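Local coordinates for protein chitin deacetylase (Bombyx mori, PDB 5ZNT) that removes the acetyl groups from N-acetylglucosamine residues of chitin, using a bound zinc ion, to give chitosan and acetate, at residues Cys70-Tyr82 and Thr91-His105. Numbering follows the deposited sequence.
With ZN (zinc ion), chain C.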
loop_
_atom_site.group_PDB
_atom_site.type_symbol
_atom_site.label_atom_id
_atom_site.label_comp_id
_atom_site.label_asym_id
_atom_site.label_seq_id
_atom_site.Cartn_x
_atom_site.Cartn_y
_atom_site.Cartn_z
ATOM N N CYS A 70 1.387 -20.331 -2.814
ATOM C CA CYS A 70 0.886 -19.314 -3.737
ATOM C C CYS A 70 1.957 -18.264 -4.037
ATOM O O CYS A 70 2.823 -17.979 -3.205
ATOM C CB CYS A 70 -0.362 -18.629 -3.167
ATOM S SG CYS A 70 -1.775 -19.783 -2.853
ATOM N N ASP A 71 1.855 -17.658 -5.228
ATOM C CA ASP A 71 2.766 -16.585 -5.616
ATOM C C ASP A 71 2.734 -15.460 -4.585
ATOM O O ASP A 71 1.683 -15.113 -4.053
ATOM C CB ASP A 71 2.378 -16.031 -6.989
ATOM C CG ASP A 71 2.526 -17.068 -8.098
ATOM O OD1 ASP A 71 3.445 -17.899 -8.036
ATOM O OD2 ASP A 71 1.737 -17.024 -9.042
ATOM N N ILE A 72 3.908 -14.899 -4.293
ATOM C CA ILE A 72 3.960 -13.716 -3.440
ATOM C C ILE A 72 3.150 -12.592 -4.085
ATOM O O ILE A 72 3.054 -12.491 -5.313
ATOM C CB ILE A 72 5.410 -13.275 -3.179
ATOM C CG1 ILE A 72 6.146 -12.938 -4.475
ATOM C CG2 ILE A 72 6.168 -14.364 -2.447
ATOM C CD1 ILE A 72 7.539 -12.306 -4.176
ATOM N N LYS A 73 2.528 -11.766 -3.251
ATOM C CA LYS A 73 1.642 -10.711 -3.729
ATOM C C LYS A 73 2.079 -9.372 -3.155
ATOM O O LYS A 73 2.531 -9.293 -2.009
ATOM C CB LYS A 73 0.184 -10.959 -3.339
ATOM C CG LYS A 73 -0.397 -12.308 -3.803
ATOM C CD LYS A 73 -0.318 -12.454 -5.335
ATOM C CE LYS A 73 -1.242 -13.598 -5.798
ATOM N NZ LYS A 73 -0.950 -14.861 -5.036
ATOM N N ALA A 74 1.909 -8.316 -3.958
ATOM C CA ALA A 74 2.246 -6.949 -3.580
ATOM C C ALA A 74 1.023 -6.051 -3.773
ATOM O O ALA A 74 -0.007 -6.468 -4.310
ATOM C CB ALA A 74 3.456 -6.434 -4.397
ATOM N N THR A 75 1.134 -4.810 -3.306
ATOM C CA THR A 75 0.064 -3.812 -3.389
ATOM C C THR A 75 0.583 -2.612 -4.172
ATOM O O THR A 75 1.674 -2.131 -3.893
ATOM C CB THR A 75 -0.383 -3.363 -1.986
ATOM O OG1 THR A 75 -0.759 -4.512 -1.200
ATOM C CG2 THR A 75 -1.575 -2.401 -2.061
ATOM N N TYR A 76 -0.197 -2.128 -5.139
ATOM C CA TYR A 76 0.201 -1.022 -6.003
ATOM C C TYR A 76 -0.693 0.168 -5.695
ATOM O O TYR A 76 -1.915 0.081 -5.858
ATOM C CB TYR A 76 0.074 -1.395 -7.479
ATOM C CG TYR A 76 1.089 -2.434 -7.894
ATOM C CD1 TYR A 76 0.890 -3.779 -7.605
ATOM C CD2 TYR A 76 2.258 -2.068 -8.550
ATOM C CE1 TYR A 76 1.829 -4.740 -7.960
ATOM C CE2 TYR A 76 3.200 -3.028 -8.933
ATOM C CZ TYR A 76 2.966 -4.357 -8.647
ATOM O OH TYR A 76 3.888 -5.292 -9.012
ATOM N N PHE A 77 -0.095 1.248 -5.197
ATOM C CA PHE A 77 -0.825 2.500 -4.993
ATOM C C PHE A 77 -0.658 3.318 -6.268
ATOM O O PHE A 77 0.387 3.927 -6.501
ATOM C CB PHE A 77 -0.313 3.236 -3.754
ATOM C CG PHE A 77 -0.687 2.548 -2.466
ATOM C CD1 PHE A 77 -1.952 2.716 -1.918
ATOM C CD2 PHE A 77 0.213 1.705 -1.835
ATOM C CE1 PHE A 77 -2.305 2.056 -0.742
ATOM C CE2 PHE A 77 -0.136 1.057 -0.661
ATOM C CZ PHE A 77 -1.386 1.227 -0.125
ATOM N N VAL A 78 -1.696 3.332 -7.094
ATOM C CA VAL A 78 -1.579 3.751 -8.489
ATOM C C VAL A 78 -2.051 5.182 -8.610
ATOM O O VAL A 78 -3.145 5.516 -8.143
ATOM C CB VAL A 78 -2.394 2.820 -9.408
ATOM C CG1 VAL A 78 -2.290 3.294 -10.880
ATOM C CG2 VAL A 78 -1.864 1.365 -9.270
ATOM N N SER A 79 -1.231 6.029 -9.238
ATOM C CA SER A 79 -1.631 7.373 -9.626
ATOM C C SER A 79 -1.955 7.382 -11.122
ATOM O O SER A 79 -1.448 6.554 -11.878
ATOM C CB SER A 79 -0.516 8.394 -9.311
ATOM O OG SER A 79 0.702 8.034 -9.980
ATOM N N HIS A 80 -2.778 8.354 -11.549
ATOM C CA HIS A 80 -3.401 8.291 -12.878
ATOM C C HIS A 80 -2.426 8.621 -14.003
ATOM O O HIS A 80 -2.358 7.898 -14.999
ATOM C CB HIS A 80 -4.607 9.237 -12.921
ATOM C CG HIS A 80 -5.251 9.372 -14.276
ATOM N ND1 HIS A 80 -5.573 8.288 -15.074
ATOM C CD2 HIS A 80 -5.652 10.472 -14.958
ATOM C CE1 HIS A 80 -6.152 8.719 -16.186
ATOM N NE2 HIS A 80 -6.214 10.040 -16.140
ATOM N N LYS A 81 -1.690 9.738 -13.901
ATOM C CA LYS A 81 -1.056 10.262 -15.106
ATOM C C LYS A 81 0.000 9.295 -15.613
ATOM O O LYS A 81 0.857 8.827 -14.852
ATOM C CB LYS A 81 -0.437 11.652 -14.852
ATOM C CG LYS A 81 -0.301 12.505 -16.122
ATOM C CD LYS A 81 0.385 13.872 -15.785
ATOM C CE LYS A 81 0.341 14.818 -16.965
ATOM N NZ LYS A 81 0.866 16.199 -16.613
ATOM N N TYR A 82 -0.078 8.983 -16.913
ATOM C CA TYR A 82 0.806 8.072 -17.634
ATOM C C TYR A 82 0.591 6.605 -17.294
ATOM O O TYR A 82 1.390 5.764 -17.708
ATOM C CB TYR A 82 2.287 8.409 -17.419
ATOM C CG TYR A 82 2.606 9.881 -17.613
ATOM C CD1 TYR A 82 2.359 10.518 -18.840
ATOM C CD2 TYR A 82 3.169 10.632 -16.577
ATOM C CE1 TYR A 82 2.673 11.888 -19.018
ATOM C CE2 TYR A 82 3.475 11.979 -16.741
ATOM C CZ TYR A 82 3.236 12.603 -17.959
ATOM O OH TYR A 82 3.542 13.951 -18.097
ATOM N N THR A 91 -1.936 -6.832 -13.772
ATOM C CA THR A 91 -1.414 -6.927 -12.415
ATOM C C THR A 91 -2.488 -7.417 -11.448
ATOM O O THR A 91 -2.226 -8.275 -10.597
ATOM C CB THR A 91 -0.879 -5.547 -12.008
ATOM O OG1 THR A 91 0.215 -5.198 -12.866
ATOM C CG2 THR A 91 -0.441 -5.503 -10.548
ATOM N N HIS A 92 -3.700 -6.873 -11.561
ATOM C CA HIS A 92 -4.820 -7.299 -10.732
ATOM C C HIS A 92 -5.211 -8.743 -11.050
ATOM O O HIS A 92 -5.434 -9.549 -10.136
ATOM C CB HIS A 92 -5.992 -6.345 -10.963
ATOM C CG HIS A 92 -7.161 -6.547 -10.041
ATOM N ND1 HIS A 92 -8.206 -7.397 -10.337
ATOM C CD2 HIS A 92 -7.476 -5.966 -8.863
ATOM C CE1 HIS A 92 -9.105 -7.345 -9.370
ATOM N NE2 HIS A 92 -8.688 -6.482 -8.462
ATOM N N ARG A 93 -5.262 -9.093 -12.344
ATOM C CA ARG A 93 -5.597 -10.465 -12.735
ATOM C C ARG A 93 -4.621 -11.454 -12.120
ATOM O O ARG A 93 -5.014 -12.559 -11.720
ATOM C CB ARG A 93 -5.605 -10.603 -14.269
ATOM C CG ARG A 93 -6.078 -11.976 -14.761
ATOM C CD ARG A 93 -5.986 -12.110 -16.262
ATOM N NE ARG A 93 -4.611 -12.283 -16.720
ATOM C CZ ARG A 93 -3.975 -13.449 -16.785
ATOM N NH1 ARG A 93 -4.587 -14.567 -16.403
ATOM N NH2 ARG A 93 -2.717 -13.491 -17.223
ATOM N N LYS A 94 -3.340 -11.067 -12.009
ATOM C CA LYS A 94 -2.316 -11.921 -11.420
ATOM C C LYS A 94 -2.387 -11.975 -9.900
ATOM O O LYS A 94 -1.579 -12.677 -9.291
ATOM C CB LYS A 94 -0.918 -11.461 -11.846
ATOM C CG LYS A 94 -0.591 -11.780 -13.316
ATOM C CD LYS A 94 -0.463 -13.274 -13.515
ATOM C CE LYS A 94 0.141 -13.593 -14.873
ATOM N NZ LYS A 94 0.630 -15.008 -14.941
ATOM N N GLY A 95 -3.315 -11.261 -9.271
ATOM C CA GLY A 95 -3.543 -11.386 -7.845
ATOM C C GLY A 95 -2.893 -10.326 -6.980
ATOM O O GLY A 95 -2.972 -10.426 -5.748
ATOM N N HIS A 96 -2.232 -9.334 -7.573
ATOM C CA HIS A 96 -1.753 -8.213 -6.783
ATOM C C HIS A 96 -2.897 -7.238 -6.525
ATOM O O HIS A 96 -3.880 -7.181 -7.267
ATOM C CB HIS A 96 -0.589 -7.522 -7.486
ATOM C CG HIS A 96 0.526 -8.464 -7.827
ATOM N ND1 HIS A 96 1.400 -8.952 -6.878
ATOM C CD2 HIS A 96 0.880 -9.038 -8.999
ATOM C CE1 HIS A 96 2.260 -9.771 -7.457
ATOM N NE2 HIS A 96 1.960 -9.847 -8.744
ATOM N N GLU A 97 -2.776 -6.491 -5.441
ATOM C CA GLU A 97 -3.819 -5.561 -5.046
ATOM C C GLU A 97 -3.599 -4.219 -5.727
ATOM O O GLU A 97 -2.466 -3.746 -5.819
ATOM C CB GLU A 97 -3.833 -5.375 -3.526
ATOM C CG GLU A 97 -4.836 -4.310 -3.085
ATOM C CD GLU A 97 -5.011 -4.217 -1.570
ATOM O OE1 GLU A 97 -4.396 -5.029 -0.843
ATOM O OE2 GLU A 97 -5.787 -3.334 -1.122
ATOM N N ILE A 98 -4.686 -3.610 -6.205
ATOM C CA ILE A 98 -4.639 -2.274 -6.795
ATOM C C ILE A 98 -5.315 -1.323 -5.825
ATOM O O ILE A 98 -6.462 -1.553 -5.436
ATOM C CB ILE A 98 -5.334 -2.223 -8.164
ATOM C CG1 ILE A 98 -4.670 -3.194 -9.128
ATOM C CG2 ILE A 98 -5.312 -0.771 -8.719
ATOM C CD1 ILE A 98 -3.182 -2.918 -9.389
ATOM N N ALA A 99 -4.608 -0.261 -5.433
ATOM C CA ALA A 99 -5.130 0.767 -4.533
ATOM C C ALA A 99 -4.913 2.125 -5.192
ATOM O O ALA A 99 -4.264 2.218 -6.238
ATOM C CB ALA A 99 -4.432 0.715 -3.153
ATOM N N VAL A 100 -5.455 3.206 -4.601
ATOM C CA VAL A 100 -5.417 4.509 -5.274
ATOM C C VAL A 100 -4.394 5.418 -4.616
ATOM O O VAL A 100 -4.199 5.403 -3.390
ATOM C CB VAL A 100 -6.791 5.201 -5.344
ATOM C CG1 VAL A 100 -7.834 4.277 -5.998
ATOM C CG2 VAL A 100 -7.262 5.700 -3.979
ATOM N N HIS A 101 -3.763 6.239 -5.451
ATOM C CA HIS A 101 -2.720 7.182 -5.084
ATOM C C HIS A 101 -3.005 8.541 -5.737
ATOM O O HIS A 101 -2.079 9.296 -6.043
ATOM C CB HIS A 101 -1.359 6.626 -5.505
ATOM C CG HIS A 101 -0.169 7.346 -4.940
ATOM N ND1 HIS A 101 -0.073 7.726 -3.619
ATOM C CD2 HIS A 101 1.011 7.701 -5.518
ATOM C CE1 HIS A 101 1.102 8.300 -3.411
ATOM N NE2 HIS A 101 1.777 8.304 -4.550
ATOM N N SER A 102 -4.290 8.824 -6.001
ATOM C CA SER A 102 -4.862 10.076 -6.517
ATOM C C SER A 102 -4.814 10.207 -8.047
ATOM O O SER A 102 -4.074 9.497 -8.735
ATOM C CB SER A 102 -4.212 11.319 -5.890
ATOM O OG SER A 102 -3.068 11.704 -6.615
ATOM N N ILE A 103 -5.622 11.124 -8.576
ATOM C CA ILE A 103 -5.607 11.432 -10.008
ATOM C C ILE A 103 -4.420 12.322 -10.357
ATOM O O ILE A 103 -3.635 12.014 -11.262
ATOM C CB ILE A 103 -6.934 12.102 -10.413
ATOM C CG1 ILE A 103 -8.074 11.076 -10.363
ATOM C CG2 ILE A 103 -6.782 12.783 -11.819
ATOM C CD1 ILE A 103 -9.471 11.674 -10.663
ATOM N N THR A 104 -4.257 13.431 -9.641
ATOM C CA THR A 104 -3.291 14.442 -10.057
ATOM C C THR A 104 -1.896 14.251 -9.476
ATOM O O THR A 104 -0.936 14.762 -10.064
ATOM C CB THR A 104 -3.752 15.859 -9.667
ATOM O OG1 THR A 104 -3.634 16.022 -8.249
ATOM C CG2 THR A 104 -5.206 16.120 -10.090
ATOM N N HIS A 105 -1.753 13.566 -8.341
ATOM C CA HIS A 105 -0.474 13.536 -7.615
ATOM C C HIS A 105 0.084 14.956 -7.442
ATOM O O HIS A 105 1.288 15.198 -7.572
ATOM C CB HIS A 105 0.544 12.627 -8.318
ATOM C CG HIS A 105 1.548 12.011 -7.391
ATOM N ND1 HIS A 105 2.658 12.691 -6.923
ATOM C CD2 HIS A 105 1.613 10.770 -6.848
ATOM C CE1 HIS A 105 3.369 11.889 -6.149
ATOM N NE2 HIS A 105 2.743 10.725 -6.070
HETATM ZN ZN ZN C . 3.650 9.079 -5.145
HETATM O O HOH W 1 2.762 -6.774 -11.688
HETATM O O HOH W 2 4.638 7.880 -3.454
HETATM O O HOH W 3 3.895 10.131 -3.110
HETATM O O HOH W 4 5.655 9.697 -5.615
#
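His96 holds its ring carbon CG beside its own backbone N (chi1 -55°), which brings ND1 up to the backbone of Ala74. Tyr76 has nearly the same first torsion (chi1 -69°), and its ring edge meets the face of the His96 imidazole in an offset edge-to-face pair. Ala74 N donates to His96 ND1 at 3.0 Å, close to the imidazole plane. A leucine in place of His96 would probably leave Ala74 N without its acceptor and cost Tyr76 its aromatic partner. Thr91 CG2 packs obliquely on Tyr76 CE1 at 3.5 Å. A water links Tyr76 OH to Thr91 OG1, which also bonds to Ala87. Strands 75-78 and 97-100 are neighbours in the parallel sheet, joined by helix 85-93 in a beta-alpha-beta unit of the CE4 deacetylase domain. Gly95 ends that helix in a Schellman motif. Ala99 N donates a hydrogen bond to Tyr76 O at 2.7 Å. Ala99 O accepts from Val78 N in turn. Phe77 CD1 lies 3.4 Å from Ala99 CB. At the ends of the strands, Val78 O accepts a hydrogen bond from His101 N. The metal site follows: His101 NE2 and His105 NE2 each bind zinc at 2.1 Å, with Asp46 and three waters completing the shell. Ser79 CB sits 4.0 Å from His105 CD2.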